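Long-range contacts in intimin (Escherichia coli, PDB 1F00), which probably mediates bacterial adhesion to host cells as the receptor-binding, C-terminal part of an adhesin built from immunoglobulin-like domains and a C-type lectin-like domain: residues 120-125 with 230-235; 114-119 with 222-227. One frame throughout, in Å; residues are numbered along the deposited sequence.

Contact 1 of 2, residues 120-125 with 230-235; sequences LQYGQV and YEYYKS
The phenol of Tyr233 donates a hydrogen bond to the backbone carbonyl of Gln121, OH to O at 2.6 Å, and the acceptor sits at the ring edge near its plane. That carbonyl belongs to a type II beta turn, Leu120 to Gly123, closed by Gly123 N on Leu120 O. Leu120 lies alongside the same phenol, CG 4.1 Å from Tyr233 CE1, while its CD2 reaches the ring of Tyr230. The turn leads from strand 118-120, which adds to the lectin-like sheet beside 184-190, into strand 124-130 of the immunoglobulin-like sheet, and packs on the loop after helix 214-224. Tyr122, at the turn's positive-phi corner, sets its CD1 over the centre of the Tyr232 ring, 3.6 Å from Tyr232 CG, with the two planes 44° apart. Tyr232 in turn covers one face of Tyr233. Gly123 CA makes a CH-pi contact over the face of Tyr230, whose hydroxyl is hydrogen-bonded to Trp224 O and Gly108 N. One water, 2.9 Å from both Tyr232 N and Tyr122 O, accepts from the first and donates to the second. The extended side chain of Gln124 brings OE1 to Glu231 N in a weak bond of 3.5 Å, leaving its NE2 on Thr156.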
loop_
_atom_site.group_PDB
_atom_site.type_symbol
_atom_site.label_atom_id
_atom_site.label_comp_id
_atom_site.label_asym_id
_atom_site.label_seq_id
_atom_site.Cartn_x
_atom_site.Cartn_y
_atom_site.Cartn_z
ATOM N N LEU A 120 9.506 15.641 1.969
ATOM C CA LEU A 120 9.838 16.285 3.225
ATOM C C LEU A 120 10.231 15.032 4.016
ATOM O O LEU A 120 9.459 14.070 4.057
ATOM C CB LEU A 120 8.590 16.915 3.848
ATOM C CG LEU A 120 8.721 17.421 5.286
ATOM C CD1 LEU A 120 9.781 18.515 5.357
ATOM C CD2 LEU A 120 7.370 17.957 5.760
ATOM N N GLN A 121 11.413 15.001 4.616
ATOM C CA GLN A 121 11.784 13.802 5.367
ATOM C C GLN A 121 10.778 13.538 6.481
ATOM O O GLN A 121 10.409 14.449 7.226
ATOM C CB GLN A 121 13.185 13.918 5.976
ATOM C CG GLN A 121 13.682 12.570 6.498
ATOM C CD GLN A 121 15.071 12.616 7.121
ATOM O OE1 GLN A 121 15.841 11.671 6.992
ATOM N NE2 GLN A 121 15.385 13.704 7.810
ATOM N N TYR A 122 10.340 12.288 6.582
ATOM C CA TYR A 122 9.372 11.872 7.588
ATOM C C TYR A 122 7.971 12.375 7.275
ATOM O O TYR A 122 7.097 12.397 8.137
ATOM C CB TYR A 122 9.831 12.316 8.983
ATOM C CG TYR A 122 11.181 11.725 9.332
ATOM C CD1 TYR A 122 12.199 12.514 9.865
ATOM C CD2 TYR A 122 11.462 10.384 9.060
ATOM C CE1 TYR A 122 13.469 11.983 10.111
ATOM C CE2 TYR A 122 12.722 9.843 9.301
ATOM C CZ TYR A 122 13.722 10.646 9.824
ATOM O OH TYR A 122 14.969 10.117 10.056
ATOM N N GLY A 123 7.771 12.791 6.028
ATOM C CA GLY A 123 6.452 13.211 5.601
ATOM C C GLY A 123 5.669 11.908 5.592
ATOM O O GLY A 123 6.273 10.832 5.504
ATOM N N GLN A 124 4.346 11.980 5.687
ATOM C CA GLN A 124 3.539 10.767 5.716
ATOM C C GLN A 124 2.375 10.756 4.727
ATOM O O GLN A 124 1.729 11.777 4.498
ATOM C CB GLN A 124 3.014 10.551 7.137
ATOM C CG GLN A 124 4.122 10.365 8.160
ATOM C CD GLN A 124 3.618 10.422 9.583
ATOM O OE1 GLN A 124 3.058 11.433 10.015
ATOM N NE2 GLN A 124 3.817 9.341 10.325
ATOM N N VAL A 125 2.122 9.590 4.138
ATOM C CA VAL A 125 1.025 9.431 3.192
ATOM C C VAL A 125 0.219 8.186 3.550
ATOM O O VAL A 125 0.741 7.254 4.169
ATOM C CB VAL A 125 1.531 9.300 1.734
ATOM C CG1 VAL A 125 2.368 10.510 1.368
ATOM C CG2 VAL A 125 2.339 8.009 1.559
ATOM N N TYR A 230 2.817 16.568 10.510
ATOM C CA TYR A 230 3.455 15.264 10.562
ATOM C C TYR A 230 4.054 15.015 11.942
ATOM O O TYR A 230 4.685 15.891 12.531
ATOM C CB TYR A 230 4.516 15.160 9.463
ATOM C CG TYR A 230 3.907 15.399 8.099
ATOM C CD1 TYR A 230 3.949 16.659 7.504
ATOM C CD2 TYR A 230 3.171 14.396 7.467
ATOM C CE1 TYR A 230 3.260 16.918 6.317
ATOM C CE2 TYR A 230 2.481 14.645 6.285
ATOM C CZ TYR A 230 2.525 15.908 5.718
ATOM O OH TYR A 230 1.797 16.159 4.581
ATOM N N GLU A 231 3.818 13.807 12.446
ATOM C CA GLU A 231 4.271 13.375 13.762
ATOM C C GLU A 231 5.655 13.875 14.154
ATOM O O GLU A 231 5.843 14.429 15.239
ATOM C CB GLU A 231 4.247 11.842 13.816
ATOM C CG GLU A 231 4.598 11.229 15.155
ATOM C CD GLU A 231 3.675 11.692 16.268
ATOM O OE1 GLU A 231 2.469 11.893 15.999
ATOM O OE2 GLU A 231 4.156 11.843 17.414
ATOM N N TYR A 232 6.621 13.685 13.265
ATOM C CA TYR A 232 7.995 14.082 13.530
ATOM C C TYR A 232 8.206 15.557 13.878
ATOM O O TYR A 232 9.059 15.877 14.696
ATOM C CB TYR A 232 8.875 13.725 12.332
ATOM C CG TYR A 232 10.349 13.959 12.561
ATOM C CD1 TYR A 232 11.125 13.037 13.262
ATOM C CD2 TYR A 232 10.979 15.093 12.052
ATOM C CE1 TYR A 232 12.503 13.237 13.438
ATOM C CE2 TYR A 232 12.348 15.303 12.225
ATOM C CZ TYR A 232 13.101 14.373 12.913
ATOM O OH TYR A 232 14.454 14.567 13.043
ATOM N N TYR A 233 7.446 16.451 13.251
ATOM C CA TYR A 233 7.608 17.886 13.501
ATOM C C TYR A 233 6.453 18.502 14.298
ATOM O O TYR A 233 6.337 19.727 14.380
ATOM C CB TYR A 233 7.731 18.652 12.173
ATOM C CG TYR A 233 8.728 18.079 11.185
ATOM C CD1 TYR A 233 8.340 17.125 10.244
ATOM C CD2 TYR A 233 10.058 18.506 11.180
ATOM C CE1 TYR A 233 9.253 16.606 9.315
ATOM C CE2 TYR A 233 10.980 17.996 10.261
ATOM C CZ TYR A 233 10.569 17.045 9.332
ATOM O OH TYR A 233 11.479 16.536 8.430
ATOM N N LYS A 234 5.615 17.671 14.903
ATOM C CA LYS A 234 4.463 18.207 15.624
ATOM C C LYS A 234 4.768 19.243 16.703
ATOM O O LYS A 234 3.927 20.094 16.986
ATOM C CB LYS A 234 3.617 17.071 16.210
ATOM C CG LYS A 234 4.263 16.272 17.320
ATOM C CD LYS A 234 3.272 15.242 17.863
ATOM C CE LYS A 234 3.855 14.452 19.021
ATOM N NZ LYS A 234 2.901 13.416 19.515
ATOM N N SER A 235 5.965 19.205 17.284
ATOM C CA SER A 235 6.309 20.162 18.335
ATOM C C SER A 235 6.726 21.549 17.834
ATOM O O SER A 235 6.908 22.459 18.636
ATOM C CB SER A 235 7.428 19.604 19.223
ATOM O OG SER A 235 8.660 19.549 18.517
HETATM O O HOH W 1 6.421 12.049 10.886
#

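Contact 2 of 2, residues 114-119 with 222-227; sequences KLPTVW and KAWGAA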
loop_
_atom_site.group_PDB
_atom_site.type_symbol
_atom_site.label_atom_id
_atom_site.label_comp_id
_atom_site.label_asym_id
_atom_site.label_seq_id
_atom_site.Cartn_x
_atom_site.Cartn_y
_atom_site.Cartn_z
ATOM N N LYS A 114 -0.591 11.103 -6.988
ATOM C CA LYS A 114 0.604 10.275 -7.075
ATOM C C LYS A 114 1.543 10.669 -5.940
ATOM O O LYS A 114 1.378 11.722 -5.332
ATOM C CB LYS A 114 1.311 10.495 -8.413
ATOM C CG LYS A 114 0.527 10.039 -9.631
ATOM C CD LYS A 114 1.429 10.055 -10.859
ATOM C CE LYS A 114 0.759 9.433 -12.074
ATOM N NZ LYS A 114 1.750 9.241 -13.181
ATOM N N LEU A 115 2.528 9.826 -5.651
ATOM C CA LEU A 115 3.487 10.128 -4.593
ATOM C C LEU A 115 4.389 11.262 -5.063
ATOM O O LEU A 115 4.948 11.198 -6.153
ATOM C CB LEU A 115 4.357 8.902 -4.293
ATOM C CG LEU A 115 5.317 9.103 -3.122
ATOM C CD1 LEU A 115 4.524 9.045 -1.820
ATOM C CD2 LEU A 115 6.389 8.035 -3.133
ATOM N N PRO A 116 4.555 12.314 -4.244
ATOM C CA PRO A 116 5.418 13.427 -4.657
ATOM C C PRO A 116 6.840 12.932 -4.932
ATOM O O PRO A 116 7.267 11.921 -4.368
ATOM C CB PRO A 116 5.362 14.372 -3.454
ATOM C CG PRO A 116 4.013 14.099 -2.870
ATOM C CD PRO A 116 3.927 12.591 -2.941
ATOM N N THR A 117 7.559 13.635 -5.806
ATOM C CA THR A 117 8.933 13.272 -6.142
ATOM C C THR A 117 9.918 14.119 -5.345
ATOM O O THR A 117 11.132 14.028 -5.535
ATOM C CB THR A 117 9.214 13.456 -7.635
ATOM O OG1 THR A 117 8.949 14.811 -8.005
ATOM C CG2 THR A 117 8.340 12.518 -8.456
ATOM N N VAL A 118 9.371 14.963 -4.472
ATOM C CA VAL A 118 10.158 15.810 -3.573
ATOM C C VAL A 118 9.623 15.417 -2.202
ATOM O O VAL A 118 8.431 15.567 -1.924
ATOM C CB VAL A 118 9.908 17.311 -3.825
ATOM C CG1 VAL A 118 10.746 18.146 -2.871
ATOM C CG2 VAL A 118 10.264 17.653 -5.259
ATOM N N TRP A 119 10.489 14.893 -1.346
ATOM C CA TRP A 119 10.031 14.430 -0.042
ATOM C C TRP A 119 10.473 15.208 1.172
ATOM O O TRP A 119 11.667 15.401 1.395
ATOM C CB TRP A 119 10.483 12.993 0.227
ATOM C CG TRP A 119 10.091 11.939 -0.746
ATOM C CD1 TRP A 119 9.232 12.047 -1.800
ATOM C CD2 TRP A 119 10.547 10.582 -0.733
ATOM N NE1 TRP A 119 9.125 10.835 -2.449
ATOM C CE2 TRP A 119 9.924 9.919 -1.812
ATOM C CE3 TRP A 119 11.423 9.864 0.092
ATOM C CZ2 TRP A 119 10.152 8.567 -2.093
ATOM C CZ3 TRP A 119 11.650 8.518 -0.186
ATOM C CH2 TRP A 119 11.016 7.886 -1.273
ATOM N N LYS A 222 3.941 23.139 -1.003
ATOM C CA LYS A 222 2.902 22.885 -1.997
ATOM C C LYS A 222 2.510 21.407 -2.007
ATOM O O LYS A 222 1.329 21.056 -2.066
ATOM C CB LYS A 222 3.409 23.288 -3.383
ATOM C CG LYS A 222 2.397 23.115 -4.500
ATOM C CD LYS A 222 3.010 23.435 -5.866
ATOM C CE LYS A 222 3.645 24.825 -5.888
ATOM N NZ LYS A 222 2.688 25.905 -5.506
ATOM N N ALA A 223 3.508 20.538 -1.927
ATOM C CA ALA A 223 3.247 19.105 -1.944
ATOM C C ALA A 223 2.815 18.523 -0.599
ATOM O O ALA A 223 1.911 17.693 -0.551
ATOM C CB ALA A 223 4.484 18.362 -2.451
ATOM N N TRP A 224 3.448 18.955 0.487
ATOM C CA TRP A 224 3.141 18.411 1.803
ATOM C C TRP A 224 2.308 19.242 2.772
ATOM O O TRP A 224 1.785 18.703 3.745
ATOM C CB TRP A 224 4.449 18.021 2.501
ATOM C CG TRP A 224 5.216 17.034 1.713
ATOM C CD1 TRP A 224 6.176 17.294 0.774
ATOM C CD2 TRP A 224 5.015 15.621 1.703
ATOM N NE1 TRP A 224 6.583 16.120 0.172
ATOM C CE2 TRP A 224 5.885 15.079 0.726
ATOM C CE3 TRP A 224 4.178 14.756 2.423
ATOM C CZ2 TRP A 224 5.941 13.712 0.453
ATOM C CZ3 TRP A 224 4.233 13.395 2.149
ATOM C CH2 TRP A 224 5.110 12.886 1.172
ATOM N N GLY A 225 2.186 20.539 2.523
ATOM C CA GLY A 225 1.440 21.379 3.445
ATOM C C GLY A 225 2.272 21.633 4.696
ATOM O O GLY A 225 3.436 21.230 4.763
ATOM N N ALA A 226 1.685 22.295 5.690
ATOM C CA ALA A 226 2.388 22.608 6.936
ATOM C C ALA A 226 3.105 21.384 7.527
ATOM O O ALA A 226 2.474 20.380 7.845
ATOM C CB ALA A 226 1.405 23.186 7.952
ATOM N N ALA A 227 4.421 21.487 7.691
ATOM C CA ALA A 227 5.226 20.384 8.210
ATOM C C ALA A 227 4.817 19.835 9.570
ATOM O O ALA A 227 4.955 18.636 9.817
ATOM C CB ALA A 227 6.699 20.790 8.257
#
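The indole of Trp224 has Pro116 over one face and the carbonyl of Val118 at its edge. Pro116 CG stands 3.7 Å above the ring plane, displaced toward the rim, and is 3.9 Å from Trp224 CZ2; the pyrrolidine and the indole cross at a slant. At the edge, Trp224 NE1 donates to Val118 O over 2.8 Å. The bond is nearly straight, 169° at the hydrogen, and the oxygen lies almost exactly in the plane of the indole. A chi1 of -58°, with CG anti to the carbonyl carbon of its own residue, lets the ring extend from the last turn of helix 214-224 to the strand 118-120. The second tryptophan, Trp119, meets the first less closely, its CD1 4.3 Å from Trp224 CZ2. Trp119 NE1 turns back along the chain to Pro116 O, 2.9 Å away, a more bent bond at 131° although the acceptor is again in the ring plane. Beside the indoles, Pro116 CB meets Ala223 CB at 4.2 Å, the methyl coming from the final turn of the helix.

The helix stops directly after Trp224, where Gly225 leaves helical geometry with a positive phi. Trp224 also touches Val125 and Leu157, on strands 124-130 and 154-157 of the immunoglobulin-like domain, so a side chain from the lectin-like domain is inserted against its neighbour. The N-H of the buried Trp224 is satisfied by Val118 O, while Pro116 CG packs on one face of the ring. A near-straight bond in the ring plane, with proline over one face, should restrict rotation of the indole about its CB-CG bond.

How the contacts relate
From the N terminus, the chain first reaches 114-119, the early half of contact 2, and then directly 120-125, the early half of contact 1. It continues through the rest of the immunoglobulin-like domain into the lectin-like domain, where 222-227 closes the loop of contact 2 and 230-235 closes that of contact 1. The two loops therefore cross, their segments alternating along the chain. The contacts lie about 11 Å apart between centres and touch where Tyr233 CB packs on Ala227 O. Together they illustrate a division of labour: contact 2 joins the helix end to strand 118-120, and contact 1 joins the following loop to the turn entering strand 124-130.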